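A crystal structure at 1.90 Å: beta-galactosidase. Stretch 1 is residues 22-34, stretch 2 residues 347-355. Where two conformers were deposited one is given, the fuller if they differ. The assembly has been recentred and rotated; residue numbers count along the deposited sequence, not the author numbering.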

# COMPACT_ATOMS: atom_id res chain seq x y z
N GLN A 22 10.77 57.17 7.97
CA GLN A 22 12.24 57.11 7.90
C GLN A 22 12.72 55.66 7.73
O GLN A 22 13.57 55.38 6.90
CB GLN A 22 12.88 57.75 9.14
CG GLN A 22 12.70 59.26 9.19
CD GLN A 22 13.14 59.89 10.51
OE1 GLN A 22 13.07 59.26 11.58
NE2 GLN A 22 13.57 61.14 10.43
N HIS A 23 12.15 54.77 8.53
CA HIS A 23 12.44 53.33 8.46
C HIS A 23 12.09 52.78 7.06
O HIS A 23 12.91 52.10 6.44
CB HIS A 23 11.67 52.61 9.58
CG HIS A 23 12.19 51.24 9.91
ND1 HIS A 23 11.82 50.57 11.06
CD2 HIS A 23 13.02 50.41 9.25
CE1 HIS A 23 12.41 49.39 11.09
NE2 HIS A 23 13.15 49.26 10.00
N MET A 24 10.92 53.12 6.53
CA MET A 24 10.55 52.73 5.16
C MET A 24 11.63 53.12 4.14
O MET A 24 12.05 52.32 3.31
CB MET A 24 9.21 53.36 4.76
CG MET A 24 8.00 52.74 5.45
SD MET A 24 6.51 53.73 5.26
CE MET A 24 5.44 52.94 6.46
N ARG A 25 12.07 54.37 4.23
CA ARG A 25 13.11 54.89 3.34
C ARG A 25 14.40 54.07 3.46
O ARG A 25 14.99 53.69 2.45
CB ARG A 25 13.37 56.38 3.62
CG ARG A 25 14.33 57.07 2.65
CD ARG A 25 14.52 58.54 3.01
NE ARG A 25 15.06 59.30 1.89
CZ ARG A 25 15.23 60.62 1.88
NH1 ARG A 25 14.89 61.35 2.94
NH2 ARG A 25 15.73 61.22 0.81
N ARG A 26 14.82 53.77 4.70
CA ARG A 26 16.05 52.99 4.94
C ARG A 26 16.02 51.63 4.25
O ARG A 26 17.04 51.19 3.73
CB ARG A 26 16.31 52.79 6.44
CG ARG A 26 16.73 54.06 7.17
CD ARG A 26 17.38 53.79 8.53
NE ARG A 26 16.49 53.22 9.54
CZ ARG A 26 15.62 53.90 10.30
NH1 ARG A 26 14.88 53.24 11.20
NH2 ARG A 26 15.46 55.22 10.18
N ILE A 27 14.86 50.99 4.25
CA ILE A 27 14.68 49.68 3.60
C ILE A 27 14.80 49.79 2.07
O ILE A 27 15.24 48.85 1.43
CB ILE A 27 13.35 49.02 4.04
CG1 ILE A 27 13.45 48.62 5.53
CG2 ILE A 27 13.01 47.81 3.19
CD1 ILE A 27 12.12 48.41 6.22
N GLY A 28 14.42 50.93 1.50
CA GLY A 28 14.35 51.11 0.05
C GLY A 28 12.94 51.21 -0.50
O GLY A 28 12.75 51.21 -1.73
N ILE A 29 11.95 51.32 0.39
CA ILE A 29 10.55 51.53 0.01
C ILE A 29 10.41 52.91 -0.63
O ILE A 29 10.91 53.89 -0.09
CB ILE A 29 9.61 51.46 1.24
CG1 ILE A 29 9.68 50.10 1.96
CG2 ILE A 29 8.18 51.75 0.85
CD1 ILE A 29 9.39 48.91 1.08
N GLN A 30 9.72 52.97 -1.78
CA GLN A 30 9.47 54.23 -2.49
C GLN A 30 7.99 54.64 -2.58
O GLN A 30 7.71 55.83 -2.81
CB GLN A 30 10.06 54.15 -3.90
CG GLN A 30 11.58 54.04 -3.94
CD GLN A 30 12.12 54.02 -5.35
OE1 GLN A 30 12.57 52.98 -5.85
NE2 GLN A 30 12.08 55.17 -6.01
N TYR A 31 7.07 53.67 -2.44
CA TYR A 31 5.63 53.90 -2.52
C TYR A 31 4.94 53.38 -1.26
O TYR A 31 5.33 52.35 -0.71
CB TYR A 31 5.01 53.19 -3.73
CG TYR A 31 5.26 53.88 -5.04
CD1 TYR A 31 6.52 53.86 -5.62
CD2 TYR A 31 4.24 54.55 -5.71
CE1 TYR A 31 6.77 54.49 -6.83
CE2 TYR A 31 4.46 55.18 -6.92
CZ TYR A 31 5.73 55.15 -7.48
OH TYR A 31 5.99 55.76 -8.68
N VAL A 32 3.90 54.09 -0.82
CA VAL A 32 3.15 53.72 0.38
C VAL A 32 1.66 53.87 0.12
O VAL A 32 1.21 54.94 -0.31
CB VAL A 32 3.54 54.61 1.58
CG1 VAL A 32 2.80 54.17 2.85
CG2 VAL A 32 5.05 54.57 1.80
N ARG A 33 0.88 52.82 0.38
CA ARG A 33 -0.58 52.89 0.25
C ARG A 33 -1.22 53.20 1.61
O ARG A 33 -0.84 52.62 2.63
CB ARG A 33 -1.16 51.60 -0.33
CG ARG A 33 -2.62 51.73 -0.73
CD ARG A 33 -3.26 50.39 -1.03
NE ARG A 33 -3.30 49.53 0.15
CZ ARG A 33 -3.74 48.27 0.16
NH1 ARG A 33 -4.20 47.69 -0.95
NH2 ARG A 33 -3.72 47.58 1.30
N VAL A 34 -2.17 54.13 1.62
CA VAL A 34 -2.97 54.43 2.81
C VAL A 34 -4.44 54.72 2.47
O VAL A 34 -4.76 55.07 1.33
CB VAL A 34 -2.42 55.65 3.61
CG1 VAL A 34 -0.95 55.44 3.99
CG2 VAL A 34 -2.60 56.95 2.85
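Stretch 2, residues 347-355: ELVSYFRWR

The contact between the two stretches centres on the indole of Trp354, which gives up more surface to the other stretch than any other residue of the pair. Its CA-to-CB bond points toward stretch 1, and the side chain (chi1 t) packs on helix 22-27. Met24 lies over one face: CG of Met24 is 3.7 Å from CZ3 of Trp354, and the extended thioether (m, t, t) carries CE of Met24 to 3.7 Å from the centroid of the five-membered ring, 12° off its normal, a CH-pi contact. At the edge of the indole, CD1 of Ile27 packs 3.7 Å from CZ3 of Trp354. The same edge points at the face of the His23 imidazole, CG of His23 standing 3.6 Å from CH2 of Trp354; with the planes at 88° and centroids 5.1 Å apart, the pair is edge-to-face.

The helix closes in a Schellman motif at Gly28, whose positive phi (109°) turns the chain into a strand leading to Val34. Stretch 2 is extended through residues 348-352, and a cis peptide bond precedes Arg353. The two strand axes run in broadly the same direction but cross at -50°, with a closest approach of 8.2 Å. No hydrogen bond joins the stretches; between the strands, contact is made by side chains. Tyr31, whose CA lies 7.5 Å from CA of Ser350, packs on Leu348, with CD1 of Tyr31 3.9 Å from CD1 of Leu348. More loosely, CD1 of Ile29 approaches the edge of the Tyr351 ring, 4.4 Å from CD2 of Tyr351. Val32, between Tyr31 and Arg33, points away.

At the polar margin, Arg33 reaches Phe352, its NH2 3.7 Å from CD2 of Phe352 in an oblique approach. NH1 and NH2 of Arg33 are hydrogen-bonded elsewhere in the structure; against Phe352 the guanidinium only packs.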

# COMPACT_ATOMS: atom_id res chain seq x y z
N GLU A 347 6.17 46.93 -12.27
CA GLU A 347 6.83 48.22 -11.99
C GLU A 347 7.12 48.35 -10.51
O GLU A 347 8.15 48.92 -10.11
CB GLU A 347 5.92 49.39 -12.39
CG GLU A 347 5.52 49.45 -13.86
CD GLU A 347 4.64 50.65 -14.19
OE1 GLU A 347 4.17 51.37 -13.27
OE2 GLU A 347 4.39 50.87 -15.40
N LEU A 348 6.20 47.83 -9.70
CA LEU A 348 6.18 48.04 -8.26
C LEU A 348 5.77 46.74 -7.57
O LEU A 348 4.83 46.11 -8.03
CB LEU A 348 5.16 49.13 -7.93
CG LEU A 348 4.85 49.42 -6.47
CD1 LEU A 348 6.11 49.94 -5.78
CD2 LEU A 348 3.71 50.42 -6.39
N VAL A 349 6.46 46.37 -6.50
CA VAL A 349 6.02 45.31 -5.59
C VAL A 349 5.84 45.91 -4.20
O VAL A 349 6.81 46.36 -3.58
CB VAL A 349 7.04 44.15 -5.54
CG1 VAL A 349 6.72 43.16 -4.42
CG2 VAL A 349 7.08 43.45 -6.89
N SER A 350 4.59 45.90 -3.73
CA SER A 350 4.24 46.49 -2.44
C SER A 350 3.85 45.39 -1.45
O SER A 350 3.02 44.54 -1.76
CB SER A 350 3.11 47.53 -2.64
OG SER A 350 2.47 47.87 -1.43
N TYR A 351 4.45 45.42 -0.26
CA TYR A 351 4.17 44.43 0.77
C TYR A 351 2.96 44.84 1.60
O TYR A 351 2.45 45.95 1.48
CB TYR A 351 5.39 44.24 1.67
CG TYR A 351 6.66 43.90 0.92
CD1 TYR A 351 6.90 42.62 0.46
CD2 TYR A 351 7.62 44.88 0.68
CE1 TYR A 351 8.05 42.31 -0.23
CE2 TYR A 351 8.78 44.58 -0.00
CZ TYR A 351 8.99 43.29 -0.46
OH TYR A 351 10.15 42.99 -1.14
N PHE A 352 2.50 43.93 2.46
CA PHE A 352 1.35 44.18 3.31
C PHE A 352 1.33 43.23 4.50
O PHE A 352 1.28 42.01 4.33
CB PHE A 352 0.05 44.07 2.52
CG PHE A 352 -1.18 43.99 3.37
CD1 PHE A 352 -1.47 42.84 4.09
CD2 PHE A 352 -2.04 45.07 3.46
CE1 PHE A 352 -2.60 42.77 4.88
CE2 PHE A 352 -3.18 45.00 4.25
CZ PHE A 352 -3.46 43.85 4.96
N ARG A 353 1.36 43.79 5.71
CA ARG A 353 1.42 45.24 5.87
C ARG A 353 2.77 45.68 6.42
O ARG A 353 3.69 44.87 6.57
CB ARG A 353 0.30 45.72 6.80
CG ARG A 353 -0.16 44.67 7.80
CD ARG A 353 -1.46 45.09 8.48
NE ARG A 353 -1.29 46.28 9.30
CZ ARG A 353 -2.28 46.88 9.96
NH1 ARG A 353 -3.52 46.41 9.88
NH2 ARG A 353 -2.04 47.96 10.69
N TRP A 354 2.90 46.97 6.72
CA TRP A 354 4.14 47.52 7.24
C TRP A 354 4.42 46.99 8.64
O TRP A 354 5.55 46.59 8.95
CB TRP A 354 4.08 49.05 7.26
CG TRP A 354 5.11 49.68 8.16
CD1 TRP A 354 4.88 50.31 9.35
CD2 TRP A 354 6.52 49.73 7.93
NE1 TRP A 354 6.07 50.75 9.88
CE2 TRP A 354 7.09 50.41 9.03
CE3 TRP A 354 7.36 49.28 6.91
CZ2 TRP A 354 8.46 50.65 9.13
CZ3 TRP A 354 8.72 49.51 7.02
CH2 TRP A 354 9.26 50.19 8.12
N ARG A 355 3.40 46.98 9.49
CA ARG A 355 3.54 46.50 10.86
C ARG A 355 2.33 45.65 11.23
O ARG A 355 1.19 46.10 11.06
CB ARG A 355 3.66 47.69 11.80
CG ARG A 355 3.88 47.37 13.27
CD ARG A 355 4.04 48.65 14.07
NE ARG A 355 4.02 48.40 15.50
CZ ARG A 355 4.06 49.34 16.44
NH1 ARG A 355 4.14 50.63 16.13
NH2 ARG A 355 4.02 48.97 17.72